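Local coordinates for protein monoglyceride lipase (Saccharomyces cerevisiae, PDB 4ZWN) that hydrolyses monoacylglycerols to free fatty acids and glycerol, preferring monounsaturated substrates, and also takes part in the breakdown of fatty acid ethyl esters, at residues A[49-54]-A[80-85]; A[59-64]-A[87-92]. The protein carries 2 engineered substitutions. One frame throughout, in Å; residues are numbered along the deposited sequence.

Contact 1. Residues A[49-54]-A[80-85]; sequences MFWPVQ and LMDHLS
Ser-85 OG donates to Pro-52 O at 2.6 Å, lying in the plane of that carbonyl. The torsion that makes this possible is chi1 of -179°: it turns the hydroxyl away from the backbone N of its own helix and out to the loop that follows strand 44-51. The second polar tie runs the other way, from Gln-54 N to Ser-85 O at 3.1 Å; here the N-H stands well above the carbonyl plane, 48° out of it. The same N-H also leans on Ser-85 OG, but that bond is strongly bent, and weak. One serine near the C-terminal end of helix 78-86 thus meets the backbone of two loop residues, as donor and as acceptor. Beside it, Val-53 CG1 rests against Ser-85 O at 3.6 Å.

Trp-51 carries most of the packing. Its indole lies against helix 78-86, with Met-81 O and Asp-82 N over one face. Met-81 CB sits above the rim of that face, 3.4 Å from Trp-51 CE3. Met-81 then bends at chi3 (-72°), bringing CE back to 3.5 Å from Trp-51 CE3, while the sulfur stands oblique to the six-membered ring, 5.0 Å from its centroid, as a Met-aromatic contact. At the pyrrole end Ser-85 CB approaches Trp-51 CD1 at 3.5 Å. Thr-31 OG1 is hydrogen-bonded to both Trp-51 NE1 and Asp-82 OD1, joining indole and carboxylate through the N-terminal segment; Tyr-27 holds the other carboxylate oxygen.

This is helix-on-sheet packing of an alpha/beta hydrolase, in which helix 78-86 covers one face of the central sheet near its antiparallel edge.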
loop_
_atom_site.group_PDB
_atom_site.type_symbol
_atom_site.label_atom_id
_atom_site.label_comp_id
_atom_site.label_asym_id
_atom_site.label_seq_id
_atom_site.Cartn_x
_atom_site.Cartn_y
_atom_site.Cartn_z
ATOM N N MET A 49 7.278 12.151 1.933
ATOM C CA MET A 49 6.720 12.940 3.020
ATOM C C MET A 49 7.007 12.308 4.368
ATOM O O MET A 49 6.924 11.089 4.527
ATOM C CB MET A 49 5.211 13.102 2.855
ATOM C CG MET A 49 4.796 14.174 1.884
ATOM S SD MET A 49 3.018 14.429 1.957
ATOM C CE MET A 49 2.829 15.762 0.777
ATOM N N PHE A 50 7.347 13.145 5.340
ATOM C CA PHE A 50 7.429 12.698 6.718
ATOM C C PHE A 50 6.349 13.393 7.531
ATOM O O PHE A 50 6.414 14.600 7.757
ATOM C CB PHE A 50 8.804 12.975 7.315
ATOM C CG PHE A 50 8.850 12.799 8.802
ATOM C CD1 PHE A 50 8.744 11.537 9.364
ATOM C CD2 PHE A 50 8.978 13.894 9.638
ATOM C CE1 PHE A 50 8.775 11.372 10.735
ATOM C CE2 PHE A 50 9.010 13.736 11.009
ATOM C CZ PHE A 50 8.908 12.473 11.560
ATOM N N TRP A 51 5.353 12.627 7.961
ATOM C CA TRP A 51 4.227 13.185 8.696
ATOM C C TRP A 51 4.409 12.985 10.196
ATOM O O TRP A 51 4.283 11.868 10.693
ATOM C CB TRP A 51 2.918 12.548 8.232
ATOM C CG TRP A 51 1.726 13.420 8.442
ATOM C CD1 TRP A 51 1.290 13.943 9.626
ATOM C CD2 TRP A 51 0.807 13.867 7.441
ATOM N NE1 TRP A 51 0.156 14.692 9.421
ATOM C CE2 TRP A 51 -0.162 14.662 8.088
ATOM C CE3 TRP A 51 0.707 13.674 6.060
ATOM C CZ2 TRP A 51 -1.216 15.263 7.401
ATOM C CZ3 TRP A 51 -0.341 14.271 5.378
ATOM C CH2 TRP A 51 -1.289 15.055 6.050
ATOM N N PRO A 52 4.702 14.075 10.922
ATOM C CA PRO A 52 4.997 14.009 12.358
ATOM C C PRO A 52 3.744 13.886 13.222
ATOM O O PRO A 52 2.654 14.252 12.786
ATOM C CB PRO A 52 5.707 15.337 12.623
ATOM C CG PRO A 52 5.093 16.275 11.636
ATOM C CD PRO A 52 4.772 15.455 10.407
ATOM N N VAL A 53 3.909 13.371 14.435
ATOM C CA VAL A 53 2.812 13.310 15.392
ATOM C C VAL A 53 2.410 14.720 15.804
ATOM O O VAL A 53 3.252 15.511 16.228
ATOM C CB VAL A 53 3.192 12.497 16.645
ATOM C CG1 VAL A 53 2.081 12.572 17.680
ATOM C CG2 VAL A 53 3.491 11.050 16.273
ATOM N N GLN A 54 1.126 15.037 15.667
ATOM C CA GLN A 54 0.621 16.363 16.019
ATOM C C GLN A 54 -0.653 16.288 16.853
ATOM O O GLN A 54 -1.739 16.571 16.353
ATOM C CB GLN A 54 0.349 17.184 14.757
ATOM C CG GLN A 54 1.534 17.304 13.818
ATOM C CD GLN A 54 1.171 17.978 12.509
ATOM O OE1 GLN A 54 0.425 18.957 12.486
ATOM N NE2 GLN A 54 1.692 17.449 11.408
ATOM N N LEU A 80 -5.147 8.896 5.829
ATOM C CA LEU A 80 -4.582 7.932 6.769
ATOM C C LEU A 80 -3.516 8.564 7.661
ATOM O O LEU A 80 -3.533 8.392 8.879
ATOM C CB LEU A 80 -3.988 6.744 6.016
ATOM C CG LEU A 80 -3.292 5.691 6.874
ATOM C CD1 LEU A 80 -4.258 5.112 7.905
ATOM C CD2 LEU A 80 -2.712 4.597 5.991
ATOM N N MET A 81 -2.591 9.290 7.043
ATOM C CA MET A 81 -1.500 9.930 7.769
ATOM C C MET A 81 -2.004 10.990 8.746
ATOM O O MET A 81 -1.429 11.177 9.820
ATOM C CB MET A 81 -0.506 10.552 6.785
ATOM C CG MET A 81 0.208 9.530 5.921
ATOM S SD MET A 81 1.518 10.199 4.877
ATOM C CE MET A 81 0.559 11.091 3.655
ATOM N N ASP A 82 -3.078 11.677 8.373
ATOM C CA ASP A 82 -3.673 12.692 9.234
ATOM C C ASP A 82 -4.216 12.067 10.518
ATOM O O ASP A 82 -3.953 12.559 11.615
ATOM C CB ASP A 82 -4.786 13.441 8.496
ATOM C CG ASP A 82 -5.205 14.719 9.208
ATOM O OD1 ASP A 82 -4.323 15.407 9.769
ATOM O OD2 ASP A 82 -6.415 15.036 9.208
ATOM N N HIS A 83 -4.966 10.976 10.379
ATOM C CA HIS A 83 -5.532 10.286 11.537
ATOM C C HIS A 83 -4.449 9.629 12.388
ATOM O O HIS A 83 -4.545 9.612 13.613
ATOM C CB HIS A 83 -6.557 9.235 11.098
ATOM C CG HIS A 83 -7.887 9.806 10.715
ATOM N ND1 HIS A 83 -8.079 10.549 9.569
ATOM C CD2 HIS A 83 -9.095 9.741 11.325
ATOM C CE1 HIS A 83 -9.345 10.915 9.489
ATOM N NE2 HIS A 83 -9.983 10.438 10.542
ATOM N N LEU A 84 -3.423 9.085 11.741
ATOM C CA LEU A 84 -2.304 8.496 12.471
ATOM C C LEU A 84 -1.565 9.557 13.281
ATOM O O LEU A 84 -1.145 9.309 14.410
ATOM C CB LEU A 84 -1.336 7.795 11.516
ATOM C CG LEU A 84 -1.774 6.441 10.953
ATOM C CD1 LEU A 84 -0.780 5.949 9.913
ATOM C CD2 LEU A 84 -1.928 5.419 12.069
ATOM N N SER A 85 -1.412 10.741 12.693
ATOM C CA SER A 85 -0.731 11.850 13.351
ATOM C C SER A 85 -1.473 12.275 14.615
ATOM O O SER A 85 -0.856 12.594 15.631
ATOM C CB SER A 85 -0.593 13.037 12.394
ATOM O OG SER A 85 0.077 14.121 13.012
#

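Contact 2. Residues A[59-64]-A[87-92]; sequences EVRGRV and NGYESF
Arg-63 NE and NH2 both reach Glu-90 OE1, at 2.9 Å and 3.0 Å, a side-on salt bridge in which one oxygen takes two N-H groups. The oxygen lies close to the guanidinium plane, but the two flat groups are turned 51° apart, and both nitrogens come in from the same face of the carboxylate. Arg-63 starts out extended and bends at chi3 (-60°), which brings its NE edge to Glu-90 OE1; the chain of Glu-90 is itself extended beyond CG. Val-60 packs crosswise on this carboxylate, with CG2 3.5 Å from Glu-90 OE2. That second oxygen has Lys-134 as a salt-bridge partner, and Arg-63 NH1 pairs with Glu-130, both on helix 113-134.

The backbones run parallel, as the two strands of a beta-alpha-beta crossover through helix 78-86 should. Glu-90 N bonds to Gly-62 O, Val-64 N to Glu-90 O at 2.7 Å, and Phe-92 N to Val-64 O. Before the regular pairing, Arg-61 N donates almost straight to Gly-88 O, 3.0 Å away.

On the face carrying Tyr-89 and Val-64, the tyrosine ring extends back beside Gly-62, and Arg-61 CB lies 3.7 Å from Tyr-89 CE1. Arg-61 bends at chi3 (58°), bringing NE to 3.2 Å from Tyr-89 OH; Thr-328 bonds to both that hydroxyl and Arg-61 NH2, and Asp-325 also bonds to the hydroxyl.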
loop_
_atom_site.group_PDB
_atom_site.type_symbol
_atom_site.label_atom_id
_atom_site.label_comp_id
_atom_site.label_asym_id
_atom_site.label_seq_id
_atom_site.Cartn_x
_atom_site.Cartn_y
_atom_site.Cartn_z
ATOM N N GLU A 59 4.516 12.924 22.156
ATOM C CA GLU A 59 5.199 11.668 21.989
ATOM C C GLU A 59 4.707 10.761 20.887
ATOM O O GLU A 59 3.567 10.788 20.511
ATOM C CB GLU A 59 5.194 10.896 23.290
ATOM C CG GLU A 59 3.878 10.948 24.019
ATOM C CD GLU A 59 3.969 10.379 25.418
ATOM O OE1 GLU A 59 3.947 11.166 26.374
ATOM O OE2 GLU A 59 4.056 9.146 25.556
ATOM N N VAL A 60 5.624 9.920 20.435
ATOM C CA VAL A 60 5.442 8.970 19.365
ATOM C C VAL A 60 5.444 7.573 19.879
ATOM O O VAL A 60 6.337 7.187 20.557
ATOM C CB VAL A 60 6.634 9.028 18.418
ATOM C CG1 VAL A 60 6.361 8.269 17.151
ATOM C CG2 VAL A 60 7.037 10.453 18.127
ATOM N N ARG A 61 4.448 6.810 19.493
ATOM C CA ARG A 61 4.320 5.396 19.826
ATOM C C ARG A 61 5.024 4.539 18.784
ATOM O O ARG A 61 5.541 3.466 19.094
ATOM C CB ARG A 61 2.851 4.994 19.927
ATOM C CG ARG A 61 2.093 5.685 21.039
ATOM C CD ARG A 61 0.683 5.143 21.117
ATOM N NE ARG A 61 0.686 3.703 21.343
ATOM C CZ ARG A 61 0.493 3.136 22.530
ATOM N NH1 ARG A 61 0.272 3.890 23.597
ATOM N NH2 ARG A 61 0.514 1.815 22.647
ATOM N N GLY A 62 5.034 5.021 17.544
ATOM C CA GLY A 62 5.671 4.318 16.446
ATOM C C GLY A 62 5.546 5.041 15.117
ATOM O O GLY A 62 4.807 6.021 14.991
ATOM N N ARG A 63 6.280 4.562 14.118
ATOM C CA ARG A 63 6.192 5.118 12.770
ATOM C C ARG A 63 5.681 4.069 11.785
ATOM O O ARG A 63 6.069 2.901 11.855
ATOM C CB ARG A 63 7.551 5.651 12.313
ATOM C CG ARG A 63 7.519 6.334 10.951
ATOM C CD ARG A 63 8.894 6.818 10.526
ATOM N NE ARG A 63 9.447 7.788 11.466
ATOM C CZ ARG A 63 10.532 8.519 11.231
ATOM N NH1 ARG A 63 11.178 8.395 10.080
ATOM N NH2 ARG A 63 10.968 9.379 12.144
ATOM N N VAL A 64 4.808 4.485 10.870
ATOM C CA VAL A 64 4.292 3.574 9.854
ATOM C C VAL A 64 4.761 3.964 8.452
ATOM O O VAL A 64 4.542 5.087 8.001
ATOM C CB VAL A 64 2.749 3.521 9.860
ATOM C CG1 VAL A 64 2.266 2.353 9.022
ATOM C CG2 VAL A 64 2.218 3.399 11.281
ATOM N N ASN A 87 -3.225 10.364 16.462
ATOM C CA ASN A 87 -3.252 9.276 17.434
ATOM C C ASN A 87 -1.870 8.764 17.817
ATOM O O ASN A 87 -1.720 7.621 18.249
ATOM C CB ASN A 87 -4.102 8.125 16.904
ATOM C CG ASN A 87 -5.567 8.486 16.815
ATOM O OD1 ASN A 87 -6.325 8.288 17.766
ATOM N ND2 ASN A 87 -5.974 9.031 15.675
ATOM N N GLY A 88 -0.864 9.617 17.656
ATOM C CA GLY A 88 0.466 9.335 18.162
ATOM C C GLY A 88 1.331 8.444 17.295
ATOM O O GLY A 88 2.195 7.733 17.808
ATOM N N TYR A 89 1.112 8.485 15.983
ATOM C CA TYR A 89 1.912 7.685 15.060
ATOM C C TYR A 89 2.472 8.506 13.904
ATOM O O TYR A 89 1.737 9.201 13.199
ATOM C CB TYR A 89 1.090 6.516 14.513
ATOM C CG TYR A 89 0.770 5.477 15.560
ATOM C CD1 TYR A 89 1.693 4.493 15.891
ATOM C CD2 TYR A 89 -0.449 5.487 16.225
ATOM C CE1 TYR A 89 1.410 3.546 16.854
ATOM C CE2 TYR A 89 -0.742 4.544 17.185
ATOM C CZ TYR A 89 0.191 3.577 17.498
ATOM O OH TYR A 89 -0.100 2.637 18.457
ATOM N N GLU A 90 3.785 8.413 13.719
ATOM C CA GLU A 90 4.446 9.042 12.585
ATOM C C GLU A 90 4.185 8.247 11.313
ATOM O O GLU A 90 3.996 7.030 11.360
ATOM C CB GLU A 90 5.952 9.156 12.831
ATOM C CG GLU A 90 6.327 10.074 13.978
ATOM C CD GLU A 90 7.820 10.090 14.250
ATOM O OE1 GLU A 90 8.521 9.158 13.799
ATOM O OE2 GLU A 90 8.291 11.040 14.911
ATOM N N SER A 91 4.175 8.936 10.177
ATOM C CA SER A 91 4.032 8.272 8.888
ATOM C C SER A 91 5.161 8.650 7.944
ATOM O O SER A 91 5.679 9.767 7.984
ATOM C CB SER A 91 2.689 8.616 8.239
ATOM O OG SER A 91 1.601 8.092 8.974
ATOM N N PHE A 92 5.540 7.703 7.095
ATOM C CA PHE A 92 6.466 7.972 6.011
ATOM C C PHE A 92 5.952 7.303 4.751
ATOM O O PHE A 92 5.666 6.105 4.746
ATOM C CB PHE A 92 7.876 7.476 6.340
ATOM C CG PHE A 92 8.912 7.878 5.319
ATOM C CD1 PHE A 92 9.108 7.124 4.173
ATOM C CD2 PHE A 92 9.684 9.013 5.507
ATOM C CE1 PHE A 92 10.056 7.495 3.234
ATOM C CE2 PHE A 92 10.632 9.389 4.573
ATOM C CZ PHE A 92 10.819 8.630 3.436
#

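The centres of the two contacts lie about 7 Å apart, and their segments alternate along the chain: 49-54, 59-64, 80-85, 87-92. Both reach the same mixed sheet, where strand 89-94 sits between antiparallel strand 44-51 and parallel strand 62-67. Contact 2 pairs the two parallel strands, whereas contact 1 places the helix connecting them against strand 44-51 and the loop after it. Two probable backbone hydrogen bonds join the contacts, Leu-84 O to Tyr-89 N and Trp-51 N to Ser-91 O, each 2.9 Å. Together they join helix 78-86 and three neighbouring strands near one end of the alpha/beta hydrolase sheet, away from the probable catalytic residues Ser-144, Asp-272 and His-302.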